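Local atomic coordinates of rutinosidase (PDB entry 6I1A), a protein that hydrolyses glycosidic bonds as a family 5 glycoside hydrolase, probably cleaving rutinose from its glycosides and glucose from the ends of beta-1,3-glucans. Residues 97-102 against 112-117; 134-139 against 169-174; 29-34 against 69-74; 50-55 against 106-111. One frame throughout, in Å; residues are numbered along the deposited sequence.

Contact 1. Residues 97-102 against 112-117; sequences YAAWID and NQTAYL. With NAG (2-acetamido-2-deoxy-beta-D-glucopyranose), chain C.
T114 and W100 make a CH-pi contact: the methyl CG2 of T114 lies over one face of the indole, 3.6 Å from the centroid of the six-membered ring. With chi1 at 60°, OG1 sits between the backbone N and the carbonyl carbon, and CG2 is left to meet the ring. The methyl of A99 lies over the same face.

A99 and L117 complete the apolar packing. A99 CB rests 3.6 Å from Q113 CB, a closeness that the small alanine permits, and L117 CD1 approaches W100 CZ2 at 4.2 Å.

A single water bridges the backbones, donating to A99 O (2.7 Å) and accepting from T114 N (3.0 Å) in the first turn of the helix, where amide N-H groups lack helical carbonyl partners. N112, just before that turn, carries a glycan through ND2.

The 3-10 segment 97-99, in the loop after strand 90-95, thus meets the start of helix 113-128, with helix 63-73 against Q113 and helix 161-179 against W100.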
loop_
_atom_site.group_PDB
_atom_site.type_symbol
_atom_site.label_atom_id
_atom_site.label_comp_id
_atom_site.label_asym_id
_atom_site.label_seq_id
_atom_site.Cartn_x
_atom_site.Cartn_y
_atom_site.Cartn_z
ATOM N N TYR A 97 -9.647 6.048 28.083
ATOM C CA TYR A 97 -10.867 6.852 28.412
ATOM C C TYR A 97 -11.115 6.789 29.920
ATOM O O TYR A 97 -11.808 7.677 30.441
ATOM C CB TYR A 97 -12.113 6.433 27.631
ATOM C CG TYR A 97 -12.584 5.039 27.871
ATOM C CD1 TYR A 97 -13.279 4.720 29.043
ATOM C CD2 TYR A 97 -12.308 4.000 26.984
ATOM C CE1 TYR A 97 -13.730 3.451 29.284
ATOM C CE2 TYR A 97 -12.739 2.705 27.249
ATOM C CZ TYR A 97 -13.473 2.436 28.403
ATOM O OH TYR A 97 -13.865 1.150 28.682
ATOM N N ALA A 98 -10.672 5.726 30.582
ATOM C CA ALA A 98 -10.959 5.483 32.010
ATOM C C ALA A 98 -10.207 6.478 32.875
ATOM O O ALA A 98 -10.485 6.583 34.096
ATOM C CB ALA A 98 -10.639 4.063 32.366
ATOM N N ALA A 99 -9.226 7.217 32.361
ATOM C CA ALA A 99 -8.590 8.327 33.071
ATOM C C ALA A 99 -9.659 9.416 33.330
ATOM O O ALA A 99 -9.477 10.254 34.254
ATOM C CB ALA A 99 -7.447 8.877 32.267
ATOM N N TRP A 100 -10.650 9.488 32.453
ATOM C CA TRP A 100 -11.546 10.655 32.311
ATOM C C TRP A 100 -12.913 10.350 32.879
ATOM O O TRP A 100 -13.562 11.294 33.438
ATOM C CB TRP A 100 -11.591 11.135 30.851
ATOM C CG TRP A 100 -10.224 11.459 30.326
ATOM C CD1 TRP A 100 -9.442 10.653 29.533
ATOM C CD2 TRP A 100 -9.450 12.629 30.597
ATOM N NE1 TRP A 100 -8.264 11.262 29.287
ATOM C CE2 TRP A 100 -8.225 12.476 29.923
ATOM C CE3 TRP A 100 -9.676 13.824 31.300
ATOM C CZ2 TRP A 100 -7.239 13.465 29.971
ATOM C CZ3 TRP A 100 -8.692 14.771 31.341
ATOM C CH2 TRP A 100 -7.483 14.595 30.679
ATOM N N ILE A 101 -13.407 9.148 32.693
ATOM C CA ILE A 101 -14.751 8.723 33.174
ATOM C C ILE A 101 -14.630 7.342 33.753
ATOM O O ILE A 101 -13.771 6.547 33.332
ATOM C CB ILE A 101 -15.795 8.771 32.080
ATOM C CG1 ILE A 101 -15.652 7.683 31.032
ATOM C CG2 ILE A 101 -15.916 10.190 31.516
ATOM C CD1 ILE A 101 -16.916 7.549 30.117
ATOM N N ASP A 102 -15.482 7.025 34.723
ATOM C CA ASP A 102 -15.462 5.719 35.384
ATOM C C ASP A 102 -16.757 5.011 35.053
ATOM O O ASP A 102 -17.812 5.304 35.728
ATOM C CB ASP A 102 -15.295 5.934 36.882
ATOM C CG ASP A 102 -15.182 4.670 37.648
ATOM O OD1 ASP A 102 -15.523 3.618 37.131
ATOM O OD2 ASP A 102 -14.657 4.770 38.797
ATOM N N ASN A 112 -5.866 7.976 39.467
ATOM C CA ASN A 112 -5.258 9.325 39.504
ATOM C C ASN A 112 -4.463 9.639 38.232
ATOM O O ASN A 112 -3.585 10.527 38.292
ATOM C CB ASN A 112 -4.356 9.479 40.741
ATOM C CG ASN A 112 -5.113 9.770 42.003
ATOM O OD1 ASN A 112 -6.212 10.290 41.966
ATOM N ND2 ASN A 112 -4.552 9.362 43.120
ATOM N N GLN A 113 -4.770 8.979 37.103
ATOM C CA GLN A 113 -4.045 9.288 35.853
ATOM C C GLN A 113 -3.947 10.784 35.608
ATOM O O GLN A 113 -2.869 11.272 35.208
ATOM C CB GLN A 113 -4.739 8.626 34.675
ATOM C CG GLN A 113 -4.657 7.118 34.667
ATOM C CD GLN A 113 -5.902 6.431 35.176
ATOM O OE1 GLN A 113 -6.477 6.887 36.164
ATOM N NE2 GLN A 113 -6.367 5.383 34.491
ATOM N N THR A 114 -5.039 11.558 35.687
ATOM C CA THR A 114 -5.014 12.969 35.236
ATOM C C THR A 114 -4.188 13.813 36.234
ATOM O O THR A 114 -3.726 14.880 35.856
ATOM C CB THR A 114 -6.427 13.545 35.035
ATOM O OG1 THR A 114 -7.134 13.483 36.277
ATOM C CG2 THR A 114 -7.169 12.835 33.920
ATOM N N ALA A 115 -4.037 13.370 37.470
ATOM C CA ALA A 115 -3.156 14.085 38.413
ATOM C C ALA A 115 -1.705 13.949 37.949
ATOM O O ALA A 115 -0.952 14.943 37.980
ATOM C CB ALA A 115 -3.305 13.542 39.814
ATOM N N TYR A 116 -1.313 12.766 37.534
ATOM C CA TYR A 116 0.070 12.568 37.019
ATOM C C TYR A 116 0.253 13.309 35.709
ATOM O O TYR A 116 1.325 13.877 35.449
ATOM C CB TYR A 116 0.380 11.079 36.920
ATOM C CG TYR A 116 0.471 10.388 38.253
ATOM C CD1 TYR A 116 1.530 10.666 39.106
ATOM C CD2 TYR A 116 -0.498 9.503 38.657
ATOM C CE1 TYR A 116 1.612 10.068 40.352
ATOM C CE2 TYR A 116 -0.421 8.894 39.904
ATOM C CZ TYR A 116 0.635 9.191 40.754
ATOM O OH TYR A 116 0.733 8.632 42.011
ATOM N N LEU A 117 -0.767 13.276 34.848
ATOM C CA LEU A 117 -0.730 14.004 33.575
ATOM C C LEU A 117 -0.504 15.497 33.865
ATOM O O LEU A 117 0.343 16.155 33.216
ATOM C CB LEU A 117 -2.046 13.756 32.811
ATOM C CG LEU A 117 -1.903 14.022 31.309
ATOM C CD1 LEU A 117 -3.078 13.376 30.540
ATOM C CD2 LEU A 117 -1.818 15.487 31.018
HETATM C C1 NAG C . -5.227 9.701 44.337
HETATM C C2 NAG C . -5.038 8.548 45.298
HETATM C C3 NAG C . -5.450 9.057 46.705
HETATM C C4 NAG C . -4.795 10.378 47.116
HETATM C C5 NAG C . -5.022 11.458 46.045
HETATM C C6 NAG C . -4.411 12.836 46.411
HETATM C C7 NAG C . -5.728 6.280 44.705
HETATM C C8 NAG C . -6.908 5.429 44.330
HETATM N N2 NAG C . -6.004 7.545 44.906
HETATM O O3 NAG C . -5.146 8.045 47.661
HETATM O O4 NAG C . -5.424 10.822 48.331
HETATM O O5 NAG C . -4.512 10.889 44.809
HETATM O O6 NAG C . -2.998 12.698 46.617
HETATM O O7 NAG C . -4.597 5.890 44.847
HETATM O O HOH W 1 -7.616 10.208 36.277
#

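Contact 2. Residues 134-139 against 169-174; sequences IDTHSL and QVIDQV
On either side of T136, the strand residue that packs on V170 and V174, D135 and H137 are joined by a short polar bond: H137 ND1 donates to D135 OD2 at 2.6 Å. The oxygen is met on its syn side, but the bond is bent (139° at the hydrogen) and the acceptor is tilted 28° from the imidazole plane. D135 points away from the helix, as alternation along a strand requires, while I134 and T136 point toward it.

The contact itself is apolar. T136 CG2 meets V170 CG1 tip to tip at 3.8 Å and touches V174 CG2 obliquely at 3.9 Å, one methyl shared between residues a helical turn apart. I134 CG2 and V174 CG1 also meet tip to tip, at 4.0 Å. Branched side chains suit this interface, since they offer methyls close to the backbone. The hydroxyl OG1 of T136 faces I171 CD1 at 4.0 Å and has a weak bond to E190 O.

Strand and helix run almost antiparallel, 167° apart with axes 10.3 Å from each other. Helix 161-179 therefore forms the return limb of a beta-alpha-beta crossover in the TIM barrel, leading from strand 131-136 to the adjacent parallel strand 187-190.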
loop_
_atom_site.group_PDB
_atom_site.type_symbol
_atom_site.label_atom_id
_atom_site.label_comp_id
_atom_site.label_asym_id
_atom_site.label_seq_id
_atom_site.Cartn_x
_atom_site.Cartn_y
_atom_site.Cartn_z
ATOM N N ILE A 134 -3.230 15.953 24.157
ATOM C CA ILE A 134 -3.926 14.987 25.000
ATOM C C ILE A 134 -4.730 14.058 24.075
ATOM O O ILE A 134 -5.623 14.547 23.339
ATOM C CB ILE A 134 -4.823 15.627 26.079
ATOM C CG1 ILE A 134 -4.017 16.535 27.008
ATOM C CG2 ILE A 134 -5.564 14.529 26.824
ATOM C CD1 ILE A 134 -4.898 17.326 27.959
ATOM N N ASP A 135 -4.377 12.780 24.041
ATOM C CA ASP A 135 -4.997 11.795 23.156
ATOM C C ASP A 135 -5.856 10.836 23.970
ATOM O O ASP A 135 -5.343 10.158 24.884
ATOM C CB ASP A 135 -3.840 11.093 22.430
ATOM C CG ASP A 135 -4.150 9.718 21.898
ATOM O OD1 ASP A 135 -5.264 9.419 21.438
ATOM O OD2 ASP A 135 -3.148 8.933 21.868
ATOM N N THR A 136 -7.141 10.730 23.640
ATOM C CA THR A 136 -8.010 9.687 24.190
ATOM C C THR A 136 -7.840 8.436 23.326
ATOM O O THR A 136 -8.536 8.315 22.291
ATOM C CB THR A 136 -9.453 10.178 24.365
ATOM O OG1 THR A 136 -9.932 10.666 23.129
ATOM C CG2 THR A 136 -9.475 11.314 25.357
ATOM N N HIS A 137 -6.856 7.604 23.697
ATOM C CA HIS A 137 -6.373 6.514 22.846
ATOM C C HIS A 137 -7.414 5.425 22.665
ATOM O O HIS A 137 -7.519 4.840 21.568
ATOM C CB HIS A 137 -5.096 5.966 23.501
ATOM C CG HIS A 137 -4.044 5.488 22.559
ATOM N ND1 HIS A 137 -3.467 6.336 21.666
ATOM C CD2 HIS A 137 -3.345 4.315 22.534
ATOM C CE1 HIS A 137 -2.502 5.673 21.057
ATOM N NE2 HIS A 137 -2.391 4.452 21.553
ATOM N N SER A 138 -8.212 5.194 23.711
ATOM C CA SER A 138 -9.376 4.300 23.675
ATOM C C SER A 138 -10.652 5.115 23.883
ATOM O O SER A 138 -10.597 6.160 24.541
ATOM C CB SER A 138 -9.289 3.216 24.739
ATOM O OG SER A 138 -8.843 3.731 25.985
ATOM N N LEU A 139 -11.753 4.572 23.402
ATOM C CA LEU A 139 -13.104 5.140 23.712
ATOM C C LEU A 139 -14.000 3.980 24.113
ATOM O O LEU A 139 -13.764 2.822 23.777
ATOM C CB LEU A 139 -13.701 5.868 22.512
ATOM C CG LEU A 139 -12.961 7.121 22.057
ATOM C CD1 LEU A 139 -13.568 7.655 20.768
ATOM C CD2 LEU A 139 -12.947 8.180 23.168
ATOM N N GLN A 169 -18.891 12.539 26.793
ATOM C CA GLN A 169 -18.619 12.834 28.222
ATOM C C GLN A 169 -17.125 12.863 28.496
ATOM O O GLN A 169 -16.600 13.761 29.209
ATOM C CB GLN A 169 -19.356 11.845 29.132
ATOM C CG GLN A 169 -20.863 12.065 29.109
ATOM C CD GLN A 169 -21.554 11.168 30.099
ATOM O OE1 GLN A 169 -21.036 10.880 31.151
ATOM N NE2 GLN A 169 -22.751 10.763 29.734
ATOM N N VAL A 170 -16.389 11.939 27.886
ATOM C CA VAL A 170 -14.900 11.925 28.049
ATOM C C VAL A 170 -14.337 13.221 27.500
ATOM O O VAL A 170 -13.485 13.875 28.156
ATOM C CB VAL A 170 -14.338 10.714 27.279
ATOM C CG1 VAL A 170 -12.811 10.830 27.074
ATOM C CG2 VAL A 170 -14.691 9.406 27.967
ATOM N N ILE A 171 -14.771 13.620 26.320
ATOM C CA ILE A 171 -14.277 14.836 25.677
ATOM C C ILE A 171 -14.626 16.045 26.516
ATOM O O ILE A 171 -13.777 16.952 26.645
ATOM C CB ILE A 171 -14.781 14.934 24.248
ATOM C CG1 ILE A 171 -14.213 13.831 23.344
ATOM C CG2 ILE A 171 -14.567 16.323 23.698
ATOM C CD1 ILE A 171 -12.797 13.435 23.519
ATOM N N ASP A 172 -15.810 16.096 27.122
ATOM C CA ASP A 172 -16.114 17.219 28.018
ATOM C C ASP A 172 -15.101 17.292 29.156
ATOM O O ASP A 172 -14.706 18.429 29.588
ATOM C CB ASP A 172 -17.508 17.086 28.620
ATOM C CG ASP A 172 -18.635 17.449 27.657
ATOM O OD1 ASP A 172 -18.380 18.126 26.657
ATOM O OD2 ASP A 172 -19.804 17.039 27.936
ATOM N N GLN A 173 -14.687 16.165 29.712
ATOM C CA GLN A 173 -13.685 16.154 30.812
ATOM C C GLN A 173 -12.351 16.658 30.300
ATOM O O GLN A 173 -11.671 17.412 31.037
ATOM C CB GLN A 173 -13.562 14.768 31.434
ATOM C CG GLN A 173 -14.809 14.318 32.144
ATOM C CD GLN A 173 -15.132 15.234 33.300
ATOM O OE1 GLN A 173 -14.269 15.576 34.122
ATOM N NE2 GLN A 173 -16.412 15.561 33.381
ATOM N N VAL A 174 -11.958 16.288 29.096
ATOM C CA VAL A 174 -10.655 16.754 28.546
ATOM C C VAL A 174 -10.724 18.266 28.320
ATOM O O VAL A 174 -9.780 18.998 28.669
ATOM C CB VAL A 174 -10.258 16.002 27.271
ATOM C CG1 VAL A 174 -8.953 16.565 26.726
ATOM C CG2 VAL A 174 -10.145 14.512 27.573
#

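Contact 3. Residues 29-34 against 69-74; sequences GWLEQE and HRYATL. Unlike the reference sequence in segment 69-74: L74 (reference Trp).
W30 and R70 both have CG anti to the backbone N (chi1 175° and -175°), and the R70 chain then runs extended to NE, where helix 63-73 faces the loop after strand 22-26 of the TIM barrel. R70 grips G29 O side-on with two nitrogens, NE at 3.0 Å and NH2 at 2.9 Å; its NE also makes a weak bond to Q33 OE1. Arginine suits the place because its several N-H groups can serve a loop carbonyl and, through NH1, D38 in a salt bridge.

W30 NE1 donates to Y71 O at 2.9 Å in a bond that is almost straight (175°) and lies in the indole plane. Apolar groups fill in around these bonds: L31 CD2 lies 3.6 Å from Y71 CD1, and L74 CD2 lies 4.0 Å from W30 CB.

Q33 NE2 donates to W30 O, fixing the amide flip. The same nitrogen also donates a hydrogen bond to a water 3.1 Å away, which accepts from Y71 OH at 2.8 Å and donates to L31 O at 2.8 Å.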
loop_
_atom_site.group_PDB
_atom_site.type_symbol
_atom_site.label_atom_id
_atom_site.label_comp_id
_atom_site.label_asym_id
_atom_site.label_seq_id
_atom_site.Cartn_x
_atom_site.Cartn_y
_atom_site.Cartn_z
ATOM N N GLY A 29 2.756 3.893 26.871
ATOM C CA GLY A 29 3.037 2.847 27.836
ATOM C C GLY A 29 3.041 3.345 29.251
ATOM O O GLY A 29 3.478 2.610 30.145
ATOM N N TRP A 30 2.515 4.534 29.480
ATOM C CA TRP A 30 2.562 5.228 30.800
ATOM C C TRP A 30 1.163 5.215 31.409
ATOM O O TRP A 30 0.940 4.525 32.433
ATOM C CB TRP A 30 3.119 6.616 30.647
ATOM C CG TRP A 30 3.096 7.448 31.894
ATOM C CD1 TRP A 30 3.339 7.051 33.194
ATOM C CD2 TRP A 30 2.857 8.858 31.962
ATOM N NE1 TRP A 30 3.248 8.119 34.049
ATOM C CE2 TRP A 30 2.951 9.253 33.320
ATOM C CE3 TRP A 30 2.551 9.835 31.016
ATOM C CZ2 TRP A 30 2.784 10.583 33.696
ATOM C CZ3 TRP A 30 2.353 11.119 31.422
ATOM C CH2 TRP A 30 2.492 11.511 32.735
ATOM N N LEU A 31 0.237 5.909 30.770
ATOM C CA LEU A 31 -1.178 5.952 31.196
ATOM C C LEU A 31 -2.049 4.953 30.421
ATOM O O LEU A 31 -3.214 4.778 30.791
ATOM C CB LEU A 31 -1.706 7.386 31.084
ATOM C CG LEU A 31 -0.868 8.423 31.816
ATOM C CD1 LEU A 31 -1.450 9.831 31.671
ATOM C CD2 LEU A 31 -0.705 8.054 33.311
ATOM N N GLU A 32 -1.503 4.286 29.416
ATOM C CA GLU A 32 -2.136 3.159 28.731
ATOM C C GLU A 32 -1.078 2.067 28.582
ATOM O O GLU A 32 0.091 2.457 28.281
ATOM C CB GLU A 32 -2.704 3.604 27.377
ATOM C CG GLU A 32 -1.736 4.309 26.415
ATOM C CD GLU A 32 -0.849 3.438 25.560
ATOM O OE1 GLU A 32 0.278 3.848 25.305
ATOM O OE2 GLU A 32 -1.345 2.387 25.071
ATOM N N GLN A 33 -1.458 0.826 28.724
ATOM C CA GLN A 33 -0.428 -0.259 28.856
ATOM C C GLN A 33 -0.487 -1.140 27.610
ATOM O O GLN A 33 -1.577 -1.455 27.114
ATOM C CB GLN A 33 -0.696 -1.115 30.106
ATOM C CG GLN A 33 -0.930 -0.287 31.368
ATOM C CD GLN A 33 0.137 0.727 31.623
ATOM O OE1 GLN A 33 1.352 0.536 31.378
ATOM N NE2 GLN A 33 -0.258 1.879 32.161
ATOM N N GLU A 34 0.712 -1.595 27.160
ATOM C CA GLU A 34 0.807 -2.524 26.034
ATOM C C GLU A 34 1.955 -3.525 26.305
ATOM O O GLU A 34 2.975 -3.104 26.802
ATOM C CB GLU A 34 1.127 -1.770 24.733
ATOM C CG GLU A 34 0.097 -0.681 24.404
ATOM C CD GLU A 34 0.447 0.144 23.174
ATOM O OE1 GLU A 34 1.044 -0.459 22.227
ATOM O OE2 GLU A 34 0.206 1.344 23.189
ATOM N N HIS A 69 1.403 2.754 40.825
ATOM C CA HIS A 69 2.870 2.754 41.022
ATOM C C HIS A 69 3.559 3.067 39.683
ATOM O O HIS A 69 4.492 3.882 39.642
ATOM C CB HIS A 69 3.333 1.413 41.610
ATOM C CG HIS A 69 4.814 1.355 41.722
ATOM N ND1 HIS A 69 5.488 2.037 42.714
ATOM C CD2 HIS A 69 5.745 0.794 40.920
ATOM C CE1 HIS A 69 6.787 1.815 42.580
ATOM N NE2 HIS A 69 6.981 1.079 41.493
ATOM N N ARG A 70 3.115 2.439 38.594
ATOM C CA ARG A 70 3.686 2.734 37.263
ATOM C C ARG A 70 3.440 4.186 36.881
ATOM O O ARG A 70 4.356 4.839 36.316
ATOM C CB ARG A 70 3.093 1.774 36.241
ATOM C CG ARG A 70 3.717 1.913 34.842
ATOM C CD ARG A 70 3.369 0.768 33.934
ATOM N NE ARG A 70 3.873 0.884 32.585
ATOM C CZ ARG A 70 5.084 0.493 32.156
ATOM N NH1 ARG A 70 5.955 -0.005 33.038
ATOM N NH2 ARG A 70 5.432 0.646 30.895
ATOM N N TYR A 71 2.222 4.691 37.078
ATOM C CA TYR A 71 1.946 6.124 36.782
ATOM C C TYR A 71 2.955 7.047 37.481
ATOM O O TYR A 71 3.452 8.034 36.957
ATOM C CB TYR A 71 0.524 6.558 37.156
ATOM C CG TYR A 71 -0.599 5.708 36.593
ATOM C CD1 TYR A 71 -0.477 5.069 35.366
ATOM C CD2 TYR A 71 -1.834 5.688 37.193
ATOM C CE1 TYR A 71 -1.467 4.263 34.844
ATOM C CE2 TYR A 71 -2.867 4.959 36.653
ATOM C CZ TYR A 71 -2.716 4.269 35.454
ATOM O OH TYR A 71 -3.746 3.524 34.939
ATOM N N ALA A 72 3.195 6.745 38.760
ATOM C CA ALA A 72 4.071 7.594 39.582
ATOM C C ALA A 72 5.545 7.451 39.222
ATOM O O ALA A 72 6.281 8.415 39.513
ATOM C CB ALA A 72 3.811 7.188 41.027
ATOM N N THR A 73 5.984 6.375 38.613
ATOM C CA THR A 73 7.422 6.097 38.462
ATOM C C THR A 73 7.925 6.026 37.027
ATOM O O THR A 73 9.106 6.334 36.826
ATOM C CB THR A 73 7.785 4.818 39.186
ATOM O OG1 THR A 73 7.065 3.728 38.626
ATOM C CG2 THR A 73 7.586 4.952 40.681
ATOM N N LEU A 74 7.122 5.673 36.039
ATOM C CA LEU A 74 7.693 5.413 34.689
ATOM C C LEU A 74 8.154 6.713 34.038
ATOM O O LEU A 74 9.233 6.748 33.423
ATOM C CB LEU A 74 6.659 4.732 33.798
ATOM C CG LEU A 74 7.168 4.339 32.408
ATOM C CD1 LEU A 74 8.093 3.108 32.453
ATOM C CD2 LEU A 74 6.037 4.049 31.443
HETATM O O HOH W 2 -3.271 2.495 32.411
#

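Contact 4. Residues 50-55 against 106-111; sequences SDEWGL and SQLYSG. With EDO (1,2-ethanediol), chain N.
W53 lies against Q107 and L108, its indole taking Q107 CB over one face in a CH-pi contact 3.5 Å from the centroid of the five-membered ring. The carbons of glutamine do this work: ring and amide planes stand 65° apart, and the amide lies off the ring. L108 CG approaches W53 CE3 at 4.0 Å, while L108 CD2 reaches 4.0 Å from E52 CG, E52 and L108 crossing at about a right angle.

Beyond this apolar layer, two waters link E52 to the backbone of Y109. Both donate to E52 OE2, one of them at 2.7 Å; that water accepts from Y109 N, and the other donates to Y109 O.

Further out, local bonds set the segments. D51 is the N-cap of helix 52-59, its OD1 accepting from G54 N at 2.9 Å. S106 OG accepts from L108 N at 3.1 Å in an ST turn and is also bonded to Y97 OH. H154 meets the W53 ring edge-to-face.

E52 thus has two roles: its aliphatic part packs on L108, while its carboxylate takes the polar bonds, OE1 accepting from Q33 N. Three N-H or O-H donors on a buried carboxylate are consistent with its being ionised.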
loop_
_atom_site.group_PDB
_atom_site.type_symbol
_atom_site.label_atom_id
_atom_site.label_comp_id
_atom_site.label_asym_id
_atom_site.label_seq_id
_atom_site.Cartn_x
_atom_site.Cartn_y
_atom_site.Cartn_z
ATOM N N SER A 50 -3.610 -10.420 26.580
ATOM C CA SER A 50 -3.177 -9.704 25.363
ATOM C C SER A 50 -3.288 -8.201 25.543
ATOM O O SER A 50 -2.625 -7.484 24.787
ATOM C CB SER A 50 -3.923 -10.124 24.167
ATOM O OG SER A 50 -5.311 -9.794 24.293
ATOM N N ASP A 51 -4.061 -7.724 26.530
ATOM C CA ASP A 51 -4.509 -6.308 26.594
ATOM C C ASP A 51 -4.497 -5.798 28.029
ATOM O O ASP A 51 -4.427 -6.587 28.987
ATOM C CB ASP A 51 -5.875 -6.182 25.941
ATOM C CG ASP A 51 -6.972 -7.096 26.461
ATOM O OD1 ASP A 51 -6.706 -7.876 27.471
ATOM O OD2 ASP A 51 -8.102 -7.070 25.877
ATOM N N GLU A 52 -4.503 -4.484 28.175
ATOM C CA GLU A 52 -4.565 -3.818 29.471
ATOM C C GLU A 52 -5.841 -4.300 30.188
ATOM O O GLU A 52 -5.777 -4.525 31.431
ATOM C CB GLU A 52 -4.546 -2.292 29.305
ATOM C CG GLU A 52 -4.665 -1.555 30.625
ATOM C CD GLU A 52 -4.590 -0.050 30.564
ATOM O OE1 GLU A 52 -4.176 0.504 29.534
ATOM O OE2 GLU A 52 -4.928 0.546 31.634
ATOM N N TRP A 53 -6.940 -4.368 29.475
ATOM C CA TRP A 53 -8.249 -4.857 30.013
ATOM C C TRP A 53 -8.045 -6.165 30.775
ATOM O O TRP A 53 -8.388 -6.274 31.966
ATOM C CB TRP A 53 -9.223 -5.005 28.853
ATOM C CG TRP A 53 -10.608 -5.419 29.251
ATOM C CD1 TRP A 53 -11.016 -6.666 29.617
ATOM C CD2 TRP A 53 -11.816 -4.620 29.153
ATOM N NE1 TRP A 53 -12.386 -6.688 29.806
ATOM C CE2 TRP A 53 -12.897 -5.458 29.526
ATOM C CE3 TRP A 53 -12.077 -3.288 28.832
ATOM C CZ2 TRP A 53 -14.211 -4.979 29.588
ATOM C CZ3 TRP A 53 -13.378 -2.838 28.837
ATOM C CH2 TRP A 53 -14.417 -3.673 29.219
ATOM N N GLY A 54 -7.440 -7.154 30.134
ATOM C CA GLY A 54 -7.247 -8.484 30.753
ATOM C C GLY A 54 -6.175 -8.447 31.823
ATOM O O GLY A 54 -6.281 -9.221 32.797
ATOM N N LEU A 55 -5.122 -7.657 31.686
ATOM C CA LEU A 55 -4.129 -7.462 32.782
ATOM C C LEU A 55 -4.834 -6.961 34.042
ATOM O O LEU A 55 -4.597 -7.489 35.169
ATOM C CB LEU A 55 -3.039 -6.503 32.314
ATOM C CG LEU A 55 -2.004 -6.114 33.353
ATOM C CD1 LEU A 55 -0.637 -5.934 32.679
ATOM C CD2 LEU A 55 -2.395 -4.883 34.116
ATOM N N SER A 106 -16.768 -1.054 32.541
ATOM C CA SER A 106 -15.375 -1.065 32.022
ATOM C C SER A 106 -14.409 -1.733 33.006
ATOM O O SER A 106 -14.430 -1.380 34.192
ATOM C CB SER A 106 -14.906 0.330 31.706
ATOM O OG SER A 106 -13.544 0.316 31.307
ATOM N N GLN A 107 -13.599 -2.665 32.501
ATOM C CA GLN A 107 -12.525 -3.318 33.288
ATOM C C GLN A 107 -11.266 -2.477 33.302
ATOM O O GLN A 107 -10.311 -2.835 34.046
ATOM C CB GLN A 107 -12.162 -4.677 32.731
ATOM C CG GLN A 107 -12.536 -5.869 33.534
ATOM C CD GLN A 107 -11.945 -6.017 34.917
ATOM O OE1 GLN A 107 -11.104 -5.250 35.467
ATOM N NE2 GLN A 107 -12.452 -7.065 35.500
ATOM N N LEU A 108 -11.196 -1.378 32.527
ATOM C CA LEU A 108 -10.030 -0.502 32.629
ATOM C C LEU A 108 -10.044 0.244 33.958
ATOM O O LEU A 108 -11.155 0.604 34.422
ATOM C CB LEU A 108 -9.977 0.464 31.445
ATOM C CG LEU A 108 -9.850 -0.207 30.074
ATOM C CD1 LEU A 108 -9.943 0.846 28.987
ATOM C CD2 LEU A 108 -8.585 -1.022 29.967
ATOM N N TYR A 109 -8.878 0.514 34.500
ATOM C CA TYR A 109 -8.754 1.157 35.811
ATOM C C TYR A 109 -8.951 2.675 35.689
ATOM O O TYR A 109 -8.337 3.348 34.851
ATOM C CB TYR A 109 -7.363 0.882 36.396
ATOM C CG TYR A 109 -7.066 1.626 37.666
ATOM C CD1 TYR A 109 -7.792 1.351 38.831
ATOM C CD2 TYR A 109 -6.065 2.568 37.722
ATOM C CE1 TYR A 109 -7.526 2.047 39.992
ATOM C CE2 TYR A 109 -5.766 3.244 38.897
ATOM C CZ TYR A 109 -6.502 2.965 40.034
ATOM O OH TYR A 109 -6.207 3.674 41.175
ATOM N N SER A 110 -9.833 3.224 36.560
ATOM C CA SER A 110 -10.035 4.664 36.759
ATOM C C SER A 110 -9.374 5.089 38.077
ATOM O O SER A 110 -9.872 4.654 39.155
ATOM C CB SER A 110 -11.500 5.019 36.806
ATOM O OG SER A 110 -12.123 4.872 35.540
ATOM N N GLY A 111 -8.326 5.876 38.023
ATOM C CA GLY A 111 -7.621 6.345 39.233
ATOM C C GLY A 111 -7.123 7.750 39.100
ATOM O O GLY A 111 -7.844 8.601 38.585
HETATM C C1 EDO N . -10.907 8.870 36.814
HETATM O O1 EDO N . -10.663 8.355 38.102
HETATM C C2 EDO N . -12.298 8.864 36.404
HETATM O O2 EDO N . -12.990 9.818 37.184
HETATM O O HOH W 3 -6.997 2.848 32.416
HETATM O O HOH W 4 -6.577 -0.693 33.327
#

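Overall arrangement
The contacts form one connected patch on the same barrel. Contacts 1 and 2 are closest, centres 9 Å apart, with a probable hydrogen bond between Y97 N and S138 OG. Contact 4 shares the loop after strand 90-95 with contact 1, and probable hydrogen bonds of 2.8 Å join Y97 OH to S106 OG and A98 O to S110 OG. Another, Q33 N to E52 OE1 (2.9 Å), links contacts 3 and 4; H137 CD2 meets E32 OE2 at 3.8 Å between contacts 2 and 3. Residues 29-34, 97-102 and 137-139 follow the C-terminal ends of strands 22-26, 90-95 and 131-136, where TIM-barrel enzymes place their active site. The sugar on N112, covalently attached, marks no substrate pocket.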